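Local coordinates for protein induced by osmotic stress (Scheffersomyces stipitis, PDB 5YWN) that acts as an NADP(H)-dependent carbonyl reductase that reduces haloketones asymmetrically, within the dihydroflavonol-4-reductase branch of the epimerase/dehydratase family, at residues R119-S124 / K243-A248; A128-E133 / V140-A145; S146-S151 / S166-E171; S188-V193 / E257-S262. The protein carries 1 engineered substitution. One frame throughout, in Å; residues are numbered along the deposited sequence.

In the fold
Interactions 1 and 4 lie deep in the core and share one parallel sheet: strand 119-123 neighbours strand 186-192, which pairs in turn with the outermost strand 258-261. Interaction 4 is a backbone ladder with apolar side chains on one face, whereas interaction 1 sets a helix against the sheet through two polar bonds and a small valine-alanine patch. Interactions 2 and 3 lie farther out, where the connection after strand 119-123 meets itself and helix 159-181. Interaction 2, buried but loose, has no hydrogen bond between its segments; in interaction 3, partly buried, a glutamine and two waters tie loop to helix. Arg258 of interaction 4 joins it to both, bonding Glu144, Ser146 and Glu171.

Interaction 1: residues R119-S124 / K243-A248; sequences RVVYTS and KAHLAA. With NAP (NADP nicotinamide-adenine-dinucleotide phosphate), chain B.
Arg119 NH2 reaches Ala248 O at 2.9 Å with a fairly straight N-H (158°), tying strand 119-123 to helix 238-250 at one end of the contact. The oxygen lies close to the guanidinium plane, but the donor stands above the carbonyl plane, about 45° out of it. The same NH2 also bonds Lys251 O, gripping two carbonyls near the helix end; Ala248 O takes a second bond from Ser188 OG. An alanine in place of Arg119 would probably leave Lys251 O without this donor and Ala248 O with one bond fewer, loosening the hold on the helix end. At the other end Thr123 OG1 meets His245 NE2 at 2.8 Å, edge-on to the imidazole, the two side chains crossing at about a right angle. His245 ND1 bonds Val241 O one turn earlier, which fixes the rotation of the ring. This is helix against sheet in a Rossmann fold, the strand leading into the cofactor site. With OG1 beside the backbone N (chi1 -50°), Thr123 CG2 lies anti to that N, 3.3 Å from O4D of the nicotinamide ribose. The apolar contacts fill the middle: Val121 CG1 lies 3.9 Å from Ala248 CB and 3.8 Å from His245 CD2, while Val121 CG2 also packs on the alanine methyl.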
# COMPACT_ATOMS: atom_id res chain seq x y z
N ARG A 119 12.95 -11.61 8.64
CA ARG A 119 11.64 -11.03 8.59
C ARG A 119 11.15 -10.78 7.17
O ARG A 119 11.88 -10.34 6.35
CB ARG A 119 11.53 -9.78 9.44
CG ARG A 119 11.84 -9.96 10.89
CD ARG A 119 10.71 -10.60 11.64
NE ARG A 119 9.71 -9.64 11.99
CZ ARG A 119 9.67 -9.01 13.14
NH1 ARG A 119 10.54 -9.28 14.05
NH2 ARG A 119 8.76 -8.13 13.36
N VAL A 120 9.91 -11.10 6.93
CA VAL A 120 9.20 -10.80 5.74
C VAL A 120 7.87 -10.10 6.06
O VAL A 120 7.16 -10.51 6.95
CB VAL A 120 8.95 -12.03 4.90
CG1 VAL A 120 8.05 -11.72 3.73
CG2 VAL A 120 10.23 -12.75 4.51
N VAL A 121 7.60 -9.04 5.33
CA VAL A 121 6.36 -8.32 5.45
C VAL A 121 5.67 -8.34 4.11
O VAL A 121 6.22 -7.95 3.12
CB VAL A 121 6.55 -6.86 5.88
CG1 VAL A 121 5.24 -6.17 6.10
CG2 VAL A 121 7.46 -6.72 7.03
N TYR A 122 4.44 -8.79 4.11
CA TYR A 122 3.65 -8.75 2.92
C TYR A 122 2.66 -7.59 2.97
O TYR A 122 1.95 -7.45 3.90
CB TYR A 122 2.93 -10.05 2.72
CG TYR A 122 2.00 -10.02 1.56
CD1 TYR A 122 2.49 -9.90 0.29
CD2 TYR A 122 0.65 -10.02 1.73
CE1 TYR A 122 1.67 -9.85 -0.78
CE2 TYR A 122 -0.18 -9.97 0.68
CZ TYR A 122 0.35 -9.86 -0.58
OH TYR A 122 -0.43 -9.77 -1.63
N THR A 123 2.64 -6.79 1.93
CA THR A 123 1.71 -5.69 1.84
C THR A 123 0.35 -6.23 1.29
O THR A 123 0.20 -6.46 0.17
CB THR A 123 2.19 -4.52 0.96
OG1 THR A 123 3.48 -4.10 1.29
CG2 THR A 123 1.22 -3.34 1.04
N SER A 124 -0.58 -6.41 2.18
CA SER A 124 -1.90 -6.86 1.83
C SER A 124 -2.81 -5.65 1.66
O SER A 124 -2.38 -4.66 1.18
CB SER A 124 -2.45 -7.85 2.84
OG SER A 124 -3.50 -8.60 2.36
N LYS A 243 5.38 3.62 8.21
CA LYS A 243 5.78 3.42 9.57
C LYS A 243 5.32 2.06 10.05
O LYS A 243 6.02 1.44 10.75
CB LYS A 243 5.32 4.52 10.49
CG LYS A 243 6.05 5.82 10.28
CD LYS A 243 5.78 6.86 11.33
CE LYS A 243 4.46 7.56 11.15
NZ LYS A 243 4.29 8.69 12.04
N ALA A 244 4.14 1.63 9.62
CA ALA A 244 3.63 0.31 9.93
C ALA A 244 4.49 -0.81 9.36
O ALA A 244 4.69 -1.78 10.00
CB ALA A 244 2.19 0.15 9.53
N HIS A 245 4.99 -0.61 8.17
CA HIS A 245 5.91 -1.57 7.60
C HIS A 245 7.19 -1.67 8.46
O HIS A 245 7.62 -2.72 8.73
CB HIS A 245 6.19 -1.28 6.14
CG HIS A 245 5.12 -1.75 5.20
ND1 HIS A 245 3.92 -1.12 5.07
CD2 HIS A 245 5.07 -2.81 4.37
CE1 HIS A 245 3.19 -1.75 4.19
NE2 HIS A 245 3.87 -2.77 3.74
N LEU A 246 7.69 -0.55 8.92
CA LEU A 246 8.83 -0.54 9.79
C LEU A 246 8.58 -1.27 11.08
O LEU A 246 9.32 -2.13 11.42
CB LEU A 246 9.25 0.86 10.10
CG LEU A 246 10.53 1.02 10.85
CD1 LEU A 246 11.67 0.62 9.96
CD2 LEU A 246 10.69 2.44 11.33
N ALA A 247 7.47 -0.98 11.71
CA ALA A 247 7.05 -1.67 12.89
C ALA A 247 6.93 -3.16 12.60
O ALA A 247 7.30 -3.96 13.38
CB ALA A 247 5.71 -1.16 13.35
N ALA A 248 6.43 -3.48 11.44
CA ALA A 248 6.11 -4.83 11.07
C ALA A 248 7.30 -5.76 11.07
O ALA A 248 7.14 -6.90 11.27
CB ALA A 248 5.39 -4.90 9.75
PA NAP B . 1.09 1.40 -7.32
O1A NAP B . 1.50 2.80 -6.94
O2A NAP B . 0.61 1.10 -8.72
O5B NAP B . 2.33 0.41 -7.00
C5B NAP B . 2.43 -0.86 -7.64
C4B NAP B . 3.88 -1.15 -7.98
O4B NAP B . 4.08 -2.56 -8.11
C3B NAP B . 4.30 -0.50 -9.29
O3B NAP B . 5.36 0.44 -9.07
C2B NAP B . 4.75 -1.62 -10.20
O2B NAP B . 6.11 -1.44 -10.59
C1B NAP B . 4.59 -2.91 -9.41
N9A NAP B . 3.64 -3.82 -10.10
C8A NAP B . 2.33 -3.58 -10.30
N7A NAP B . 1.76 -4.62 -10.97
C5A NAP B . 2.71 -5.54 -11.20
C6A NAP B . 2.79 -6.86 -11.86
N6A NAP B . 1.69 -7.43 -12.42
N1A NAP B . 3.99 -7.49 -11.89
C2A NAP B . 5.09 -6.94 -11.34
N3A NAP B . 5.09 -5.74 -10.73
C4A NAP B . 3.96 -5.00 -10.63
O3 NAP B . -0.03 0.90 -6.28
PN NAP B . -0.02 1.41 -4.76
O1N NAP B . -1.29 2.18 -4.51
O2N NAP B . 1.32 2.06 -4.49
O5D NAP B . -0.08 0.04 -3.92
C5D NAP B . 1.09 -0.48 -3.29
C4D NAP B . 0.76 -1.81 -2.62
O4D NAP B . 0.01 -1.59 -1.42
C3D NAP B . -0.06 -2.72 -3.52
O3D NAP B . 0.66 -3.91 -3.84
C2D NAP B . -1.33 -3.04 -2.75
O2D NAP B . -1.46 -4.46 -2.58
C1D NAP B . -1.21 -2.34 -1.41
N1N NAP B . -2.36 -1.46 -1.20
C2N NAP B . -2.29 -0.18 -1.59
C3N NAP B . -3.37 0.67 -1.39
C7N NAP B . -3.30 2.11 -1.83
O7N NAP B . -4.32 2.77 -1.89
N7N NAP B . -2.11 2.62 -2.15
C4N NAP B . -4.53 0.19 -0.79
C5N NAP B . -4.57 -1.14 -0.40
C6N NAP B . -3.46 -1.95 -0.61
P2B NAP B . 6.47 -0.61 -11.93
O1X NAP B . 7.80 -1.18 -12.36
O2X NAP B . 5.32 -0.91 -12.86
O3X NAP B . 6.53 0.83 -11.46

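Interaction 2: residues A128-E133 / V140-A145; sequences AMSVPE and VVLSEA
Met129 runs its side chain past the backbone of Ser143 and Glu144, and it can be followed atom by atom. From CB the chain turns to CG, which is anti to the carbonyl carbon and beside the backbone N (chi1 -48°). Next, Met129 SD comes to 4.1 Å from Ser143 O. The tip, Met129 CE, sits 4.0 Å from Ser143 O and 4.4 Å from Glu144 CA. Along the way CB packs on Ser146 O, CG on Arg258 NH2, SD on the Leu260 side chain and CE on Asn191 ND2, so the thioether passes from one loop to the other and on to strands 186-192 and 258-261. Farther along, Leu142 points back toward the first segment: its CD2 lies 4.0 Å from Ser130 OG and 4.3 Å from Met129 O. No hydrogen bond crosses between the two segments, so the contact rests on loose van der Waals packing. The polar links lie around it: Ser130 OG bonds Glu134 OE1, Glu144 OE2 bonds Thr307 OG1, and Glu144 O takes a bond from Arg258 NH1. Within 140-145, Ser143 OG accepts from Ala145 N at 3.0 Å, an ST turn. Together these residues form a loop connection after strand 119-123 of the Rossmann fold, doubling back beside the sheet and running on toward helix 152-155.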
# COMPACT_ATOMS: atom_id res chain seq x y z
N ALA A 128 -8.56 -7.89 1.34
CA ALA A 128 -8.35 -9.24 1.80
C ALA A 128 -9.31 -9.68 2.91
O ALA A 128 -9.51 -10.80 3.10
CB ALA A 128 -6.90 -9.50 2.18
N MET A 129 -9.84 -8.72 3.62
CA MET A 129 -10.62 -8.92 4.79
C MET A 129 -12.12 -8.82 4.61
O MET A 129 -12.85 -9.06 5.50
CB MET A 129 -10.19 -7.91 5.82
CG MET A 129 -8.71 -7.80 6.04
SD MET A 129 -8.27 -6.51 7.18
CE MET A 129 -6.91 -7.25 7.99
N SER A 130 -12.51 -8.45 3.43
CA SER A 130 -13.83 -8.01 3.14
C SER A 130 -14.27 -8.17 1.71
O SER A 130 -13.52 -8.54 0.89
CB SER A 130 -13.94 -6.55 3.49
OG SER A 130 -15.23 -6.27 3.89
N VAL A 131 -15.51 -7.78 1.47
CA VAL A 131 -16.10 -7.69 0.16
C VAL A 131 -16.66 -6.31 -0.03
O VAL A 131 -16.92 -5.62 0.90
CB VAL A 131 -17.22 -8.71 -0.05
CG1 VAL A 131 -16.68 -10.08 -0.05
CG2 VAL A 131 -18.26 -8.58 1.03
N PRO A 132 -16.89 -5.90 -1.25
CA PRO A 132 -17.08 -4.49 -1.50
C PRO A 132 -18.25 -3.90 -0.75
O PRO A 132 -18.07 -2.95 -0.07
CB PRO A 132 -17.37 -4.47 -2.99
CG PRO A 132 -16.60 -5.58 -3.51
CD PRO A 132 -16.72 -6.63 -2.50
N GLU A 133 -19.39 -4.56 -0.76
CA GLU A 133 -20.55 -4.06 -0.07
C GLU A 133 -20.35 -3.88 1.45
O GLU A 133 -21.03 -3.12 2.04
CB GLU A 133 -21.75 -4.91 -0.38
CG GLU A 133 -21.58 -6.40 -0.12
CD GLU A 133 -20.85 -7.15 -1.24
OE1 GLU A 133 -19.86 -6.68 -1.77
OE2 GLU A 133 -21.29 -8.24 -1.57
N VAL A 140 -20.85 -2.98 9.71
CA VAL A 140 -19.70 -3.86 9.67
C VAL A 140 -18.55 -3.37 10.53
O VAL A 140 -18.15 -2.27 10.45
CB VAL A 140 -19.26 -4.11 8.22
CG1 VAL A 140 -17.86 -4.72 8.12
CG2 VAL A 140 -20.28 -4.93 7.49
N VAL A 141 -18.05 -4.25 11.35
CA VAL A 141 -16.86 -4.02 12.08
C VAL A 141 -15.74 -4.97 11.62
O VAL A 141 -15.77 -6.12 11.88
CB VAL A 141 -17.10 -4.22 13.59
CG1 VAL A 141 -15.82 -4.20 14.37
CG2 VAL A 141 -18.13 -3.25 14.12
N LEU A 142 -14.78 -4.44 10.92
CA LEU A 142 -13.58 -5.19 10.63
C LEU A 142 -12.58 -5.22 11.76
O LEU A 142 -12.47 -4.30 12.52
CB LEU A 142 -12.89 -4.69 9.38
CG LEU A 142 -13.66 -4.61 8.09
CD1 LEU A 142 -12.80 -4.22 6.92
CD2 LEU A 142 -14.46 -5.84 7.83
N SER A 143 -11.82 -6.31 11.78
CA SER A 143 -10.70 -6.56 12.67
C SER A 143 -9.56 -7.28 11.98
O SER A 143 -9.67 -7.65 10.88
CB SER A 143 -11.12 -7.34 13.89
OG SER A 143 -11.14 -8.69 13.66
N GLU A 144 -8.47 -7.47 12.71
CA GLU A 144 -7.35 -8.21 12.24
C GLU A 144 -7.69 -9.68 11.94
O GLU A 144 -6.98 -10.32 11.30
CB GLU A 144 -6.18 -8.12 13.19
CG GLU A 144 -5.62 -6.72 13.42
CD GLU A 144 -6.35 -5.95 14.51
OE1 GLU A 144 -7.31 -6.47 15.00
OE2 GLU A 144 -5.95 -4.84 14.83
N ALA A 145 -8.76 -10.19 12.52
CA ALA A 145 -9.29 -11.50 12.26
C ALA A 145 -10.13 -11.70 10.97
O ALA A 145 -10.44 -12.79 10.64
CB ALA A 145 -10.08 -11.98 13.44

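Interaction 3: residues S146-S151 / S166-E171; sequences SWSSLS and SKQFAE. With NAP (NADP nicotinamide-adenine-dinucleotide phosphate), chain B.
Gln168 carries CG anti to its backbone N (chi1 -178°) and stays extended beyond it, which sends the amide from helix 159-181 to Ser148 and Leu150. NE2 donates to Leu150 O at 2.9 Å, a nearly straight bond (167°) in the plane of the amide. Its second partner is a water 3.0 Å from NE2 that donates to Ser148 OG. Another water donates both to Gln168 OE1 and to Leu150 O, while OE1 also takes a bond from Arg172 NE. Ser148 OG accepts from Leu150 N, an ST turn, and bonds Ser130 O. One face of the Phe169 ring receives Gln168 CD 3.8 Å above its plane, toward the rim. Trp147 CH2 lies 3.5 Å from Glu171 CD, ring and carboxylate planes 42° apart; Glu171 OE2 makes a salt bridge to Arg258 NE. An alanine in place of Gln168 would probably leave Leu150 O without its helix donor and both waters without their amide partner. The helix also holds Tyr163 and Lys167, the Tyr-x-x-x-Lys signature of this reductase superfamily, and both bind NADP. Bonds on both ends of one amide imply a loop held to this cofactor-binding helix in a fixed orientation, partly through water.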
# COMPACT_ATOMS: atom_id res chain seq x y z
N SER A 146 -10.53 -10.63 10.34
CA SER A 146 -11.45 -10.65 9.25
C SER A 146 -10.84 -11.17 7.96
O SER A 146 -9.79 -10.80 7.60
CB SER A 146 -12.04 -9.25 8.99
OG SER A 146 -12.56 -8.65 10.09
N TRP A 147 -11.56 -12.05 7.30
CA TRP A 147 -11.20 -12.58 6.01
C TRP A 147 -12.35 -12.45 5.00
O TRP A 147 -13.46 -12.67 5.32
CB TRP A 147 -10.72 -14.02 6.13
CG TRP A 147 -9.35 -14.17 6.64
CD1 TRP A 147 -9.00 -14.46 7.88
CD2 TRP A 147 -8.13 -14.03 5.91
NE1 TRP A 147 -7.66 -14.54 7.99
CE2 TRP A 147 -7.10 -14.27 6.79
CE3 TRP A 147 -7.82 -13.73 4.60
CZ2 TRP A 147 -5.79 -14.20 6.41
CZ3 TRP A 147 -6.56 -13.66 4.24
CH2 TRP A 147 -5.54 -13.89 5.13
N SER A 148 -12.02 -12.07 3.79
CA SER A 148 -12.98 -11.97 2.76
C SER A 148 -13.60 -13.30 2.38
O SER A 148 -12.96 -14.27 2.30
CB SER A 148 -12.40 -11.32 1.53
OG SER A 148 -13.27 -11.40 0.47
N SER A 149 -14.88 -13.27 2.14
CA SER A 149 -15.61 -14.40 1.66
C SER A 149 -15.63 -14.60 0.16
O SER A 149 -16.18 -15.56 -0.29
CB SER A 149 -17.03 -14.39 2.22
OG SER A 149 -17.74 -13.28 1.85
N LEU A 150 -15.07 -13.69 -0.61
CA LEU A 150 -15.08 -13.83 -2.04
C LEU A 150 -14.34 -15.05 -2.51
O LEU A 150 -13.28 -15.30 -2.09
CB LEU A 150 -14.45 -12.64 -2.68
CG LEU A 150 -14.61 -12.41 -4.17
CD1 LEU A 150 -16.03 -12.04 -4.49
CD2 LEU A 150 -13.71 -11.26 -4.51
N SER A 151 -14.97 -15.76 -3.42
CA SER A 151 -14.39 -16.91 -4.08
C SER A 151 -13.48 -16.57 -5.23
O SER A 151 -13.64 -15.58 -5.83
CB SER A 151 -15.49 -17.85 -4.53
OG SER A 151 -16.11 -17.42 -5.65
N SER A 166 -7.13 -11.05 -5.59
CA SER A 166 -5.71 -11.12 -5.68
C SER A 166 -5.08 -10.93 -4.30
O SER A 166 -4.20 -11.61 -3.98
CB SER A 166 -5.11 -10.09 -6.65
OG SER A 166 -5.13 -8.79 -6.22
N LYS A 167 -5.58 -9.98 -3.55
CA LYS A 167 -5.09 -9.75 -2.24
C LYS A 167 -5.41 -10.83 -1.20
O LYS A 167 -4.57 -11.27 -0.52
CB LYS A 167 -5.45 -8.34 -1.76
CG LYS A 167 -5.17 -7.21 -2.70
CD LYS A 167 -3.73 -7.08 -3.08
CE LYS A 167 -2.86 -6.96 -1.89
NZ LYS A 167 -1.49 -6.60 -2.24
N GLN A 168 -6.65 -11.28 -1.17
CA GLN A 168 -7.05 -12.29 -0.27
C GLN A 168 -6.27 -13.58 -0.48
O GLN A 168 -5.80 -14.09 0.43
CB GLN A 168 -8.53 -12.59 -0.47
CG GLN A 168 -9.12 -13.61 0.47
CD GLN A 168 -10.35 -14.35 -0.05
OE1 GLN A 168 -10.59 -15.45 0.32
NE2 GLN A 168 -11.12 -13.71 -0.89
N PHE A 169 -6.18 -14.04 -1.70
CA PHE A 169 -5.47 -15.26 -2.05
C PHE A 169 -3.94 -15.25 -1.90
O PHE A 169 -3.40 -16.16 -1.41
CB PHE A 169 -5.98 -15.87 -3.35
CG PHE A 169 -7.43 -16.20 -3.29
CD1 PHE A 169 -7.87 -17.21 -2.52
CD2 PHE A 169 -8.34 -15.43 -3.91
CE1 PHE A 169 -9.21 -17.48 -2.40
CE2 PHE A 169 -9.67 -15.67 -3.79
CZ PHE A 169 -10.11 -16.69 -3.04
N ALA A 170 -3.33 -14.17 -2.27
CA ALA A 170 -1.94 -14.01 -2.02
C ALA A 170 -1.63 -14.01 -0.54
O ALA A 170 -0.80 -14.72 -0.17
CB ALA A 170 -1.42 -12.77 -2.67
N GLU A 171 -2.37 -13.28 0.27
CA GLU A 171 -2.17 -13.27 1.70
C GLU A 171 -2.38 -14.63 2.38
O GLU A 171 -1.59 -15.03 3.15
CB GLU A 171 -2.95 -12.18 2.42
CG GLU A 171 -2.45 -11.90 3.84
CD GLU A 171 -3.36 -11.13 4.79
OE1 GLU A 171 -4.17 -10.36 4.38
OE2 GLU A 171 -3.21 -11.34 5.96
PA NAP B . 1.09 1.40 -7.32
O1A NAP B . 1.50 2.80 -6.94
O2A NAP B . 0.61 1.10 -8.72
O5B NAP B . 2.33 0.41 -7.00
C5B NAP B . 2.43 -0.86 -7.64
C4B NAP B . 3.88 -1.15 -7.98
O4B NAP B . 4.08 -2.56 -8.11
C3B NAP B . 4.30 -0.50 -9.29
O3B NAP B . 5.36 0.44 -9.07
C2B NAP B . 4.75 -1.62 -10.20
O2B NAP B . 6.11 -1.44 -10.59
C1B NAP B . 4.59 -2.91 -9.41
N9A NAP B . 3.64 -3.82 -10.10
C8A NAP B . 2.33 -3.58 -10.30
N7A NAP B . 1.76 -4.62 -10.97
C5A NAP B . 2.71 -5.54 -11.20
C6A NAP B . 2.79 -6.86 -11.86
N6A NAP B . 1.69 -7.43 -12.42
N1A NAP B . 3.99 -7.49 -11.89
C2A NAP B . 5.09 -6.94 -11.34
N3A NAP B . 5.09 -5.74 -10.73
C4A NAP B . 3.96 -5.00 -10.63
O3 NAP B . -0.03 0.90 -6.28
PN NAP B . -0.02 1.41 -4.76
O1N NAP B . -1.29 2.18 -4.51
O2N NAP B . 1.32 2.06 -4.49
O5D NAP B . -0.08 0.04 -3.92
C5D NAP B . 1.09 -0.48 -3.29
C4D NAP B . 0.76 -1.81 -2.62
O4D NAP B . 0.01 -1.59 -1.42
C3D NAP B . -0.06 -2.72 -3.52
O3D NAP B . 0.66 -3.91 -3.84
C2D NAP B . -1.33 -3.04 -2.75
O2D NAP B . -1.46 -4.46 -2.58
C1D NAP B . -1.21 -2.34 -1.41
N1N NAP B . -2.36 -1.46 -1.20
C2N NAP B . -2.29 -0.18 -1.59
C3N NAP B . -3.37 0.67 -1.39
C7N NAP B . -3.30 2.11 -1.83
O7N NAP B . -4.32 2.77 -1.89
N7N NAP B . -2.11 2.62 -2.15
C4N NAP B . -4.53 0.19 -0.79
C5N NAP B . -4.57 -1.14 -0.40
C6N NAP B . -3.46 -1.95 -0.61
P2B NAP B . 6.47 -0.61 -11.93
O1X NAP B . 7.80 -1.18 -12.36
O2X NAP B . 5.32 -0.91 -12.86
O3X NAP B . 6.53 0.83 -11.46
O HOH W 1 -11.15 -10.76 -1.44
O HOH W 2 -12.66 -17.15 0.04

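Interaction 4: residues S188-V193 / E257-S262; sequences STVNPV and ERLLLS
Asn191 N gives the shortest of the backbone bonds here, 2.7 Å to Leu259 O. It belongs to the parallel ladder between strands 186-192 and 258-261, at the edge of the seven-stranded Rossmann sheet. The bonds alternate direction: Thr189 N to Glu257 O, Leu259 N to Thr189 O (3.0 Å), then Leu261 N to Asn191 O and Val193 N to Leu261 O beyond. CA-H groups add weaker contacts, such as Pro192 CA to Leu261 O at 3.5 Å.

The two faces differ in chemistry. On one, Val190 CG1 crosses to Leu261 CG at 4.0 Å and Pro192 packs by its CB on that of Leu261, with helix 238-250 and helix 305-311 packing on this apolar side. On the other, Thr189 and Arg258 lie side by side, pointing the same way. Thr189 holds OG1 in the crowded position between backbone N and carbonyl carbon (chi1 75°), from where it donates in the carbonyl plane to Asn191 OD1 at 2.8 Å while touching Arg258 CB at 3.4 Å. The Asn191 amide and the guanidinium stand almost perpendicular, 84° apart. Arg258 itself finds its strongest partner in Glu171; it also makes a cation-pi contact with Trp147 and bonds Ser146 O through NH1. Past the ladder, where Val193 lines the NADP pocket, its CG1 methyl rests 3.5 Å from Ser262 OG.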
# COMPACT_ATOMS: atom_id res chain seq x y z
N SER A 188 4.81 -11.13 8.71
CA SER A 188 3.77 -10.24 9.13
C SER A 188 3.14 -9.53 7.94
O SER A 188 3.73 -9.45 6.93
CB SER A 188 4.31 -9.28 10.17
OG SER A 188 5.26 -8.45 9.66
N THR A 189 1.91 -9.06 8.09
CA THR A 189 1.24 -8.38 7.00
C THR A 189 0.78 -7.01 7.42
O THR A 189 0.53 -6.78 8.54
CB THR A 189 0.02 -9.15 6.39
OG1 THR A 189 -1.11 -9.09 7.24
CG2 THR A 189 0.35 -10.57 6.06
N VAL A 190 0.67 -6.14 6.45
CA VAL A 190 0.07 -4.85 6.61
C VAL A 190 -1.16 -4.72 5.69
O VAL A 190 -1.07 -4.93 4.53
CB VAL A 190 1.08 -3.73 6.43
CG1 VAL A 190 0.44 -2.39 6.53
CG2 VAL A 190 2.21 -3.88 7.41
N ASN A 191 -2.28 -4.38 6.25
CA ASN A 191 -3.56 -4.39 5.57
C ASN A 191 -4.21 -2.99 5.55
O ASN A 191 -4.98 -2.62 6.39
CB ASN A 191 -4.51 -5.44 6.18
CG ASN A 191 -3.96 -6.83 6.13
OD1 ASN A 191 -2.97 -7.11 6.67
ND2 ASN A 191 -4.64 -7.68 5.45
N PRO A 192 -3.80 -2.18 4.60
CA PRO A 192 -4.32 -0.82 4.50
C PRO A 192 -5.64 -0.65 3.77
O PRO A 192 -5.99 -1.40 2.93
CB PRO A 192 -3.23 -0.08 3.74
CG PRO A 192 -2.24 -1.05 3.42
CD PRO A 192 -2.76 -2.40 3.63
N VAL A 193 -6.31 0.43 4.12
CA VAL A 193 -7.41 1.02 3.40
C VAL A 193 -6.90 1.97 2.30
O VAL A 193 -5.77 1.89 1.94
CB VAL A 193 -8.42 1.70 4.34
CG1 VAL A 193 -8.94 0.72 5.34
CG2 VAL A 193 -7.80 2.90 5.01
N GLU A 257 1.57 -11.42 12.90
CA GLU A 257 0.42 -10.55 12.93
C GLU A 257 -0.01 -9.98 11.58
O GLU A 257 0.78 -9.76 10.74
CB GLU A 257 0.61 -9.40 13.94
CG GLU A 257 1.21 -9.73 15.27
CD GLU A 257 0.20 -10.09 16.32
OE1 GLU A 257 -0.95 -10.18 16.00
OE2 GLU A 257 0.57 -10.29 17.46
N ARG A 258 -1.30 -9.73 11.47
CA ARG A 258 -1.90 -8.90 10.49
C ARG A 258 -2.23 -7.54 11.09
O ARG A 258 -2.78 -7.44 12.16
CB ARG A 258 -3.16 -9.47 9.90
CG ARG A 258 -3.12 -10.86 9.36
CD ARG A 258 -4.51 -11.32 9.10
NE ARG A 258 -5.02 -11.01 7.80
CZ ARG A 258 -6.30 -10.93 7.52
NH1 ARG A 258 -7.19 -11.07 8.45
NH2 ARG A 258 -6.68 -10.70 6.31
N LEU A 259 -1.85 -6.51 10.38
CA LEU A 259 -2.06 -5.17 10.84
C LEU A 259 -3.05 -4.41 9.98
O LEU A 259 -2.82 -4.19 8.85
CB LEU A 259 -0.75 -4.45 10.87
CG LEU A 259 0.32 -5.08 11.70
CD1 LEU A 259 1.61 -4.32 11.56
CD2 LEU A 259 -0.17 -5.17 13.09
N LEU A 260 -4.15 -4.04 10.57
CA LEU A 260 -5.19 -3.31 9.89
C LEU A 260 -4.89 -1.83 10.00
O LEU A 260 -4.91 -1.30 11.05
CB LEU A 260 -6.53 -3.61 10.52
CG LEU A 260 -7.83 -2.89 10.17
CD1 LEU A 260 -8.17 -2.99 8.70
CD2 LEU A 260 -9.00 -3.33 11.01
N LEU A 261 -4.60 -1.20 8.89
CA LEU A 261 -4.20 0.19 8.85
C LEU A 261 -5.31 1.05 8.30
O LEU A 261 -5.44 1.22 7.13
CB LEU A 261 -2.91 0.36 8.07
CG LEU A 261 -1.55 0.26 8.74
CD1 LEU A 261 -1.18 1.56 9.43
CD2 LEU A 261 -1.55 -0.86 9.75
N SER A 262 -6.11 1.55 9.20
CA SER A 262 -7.30 2.30 8.90
C SER A 262 -7.53 3.45 9.89
O SER A 262 -7.44 3.27 11.05
CB SER A 262 -8.49 1.34 8.94
OG SER A 262 -9.61 1.96 8.49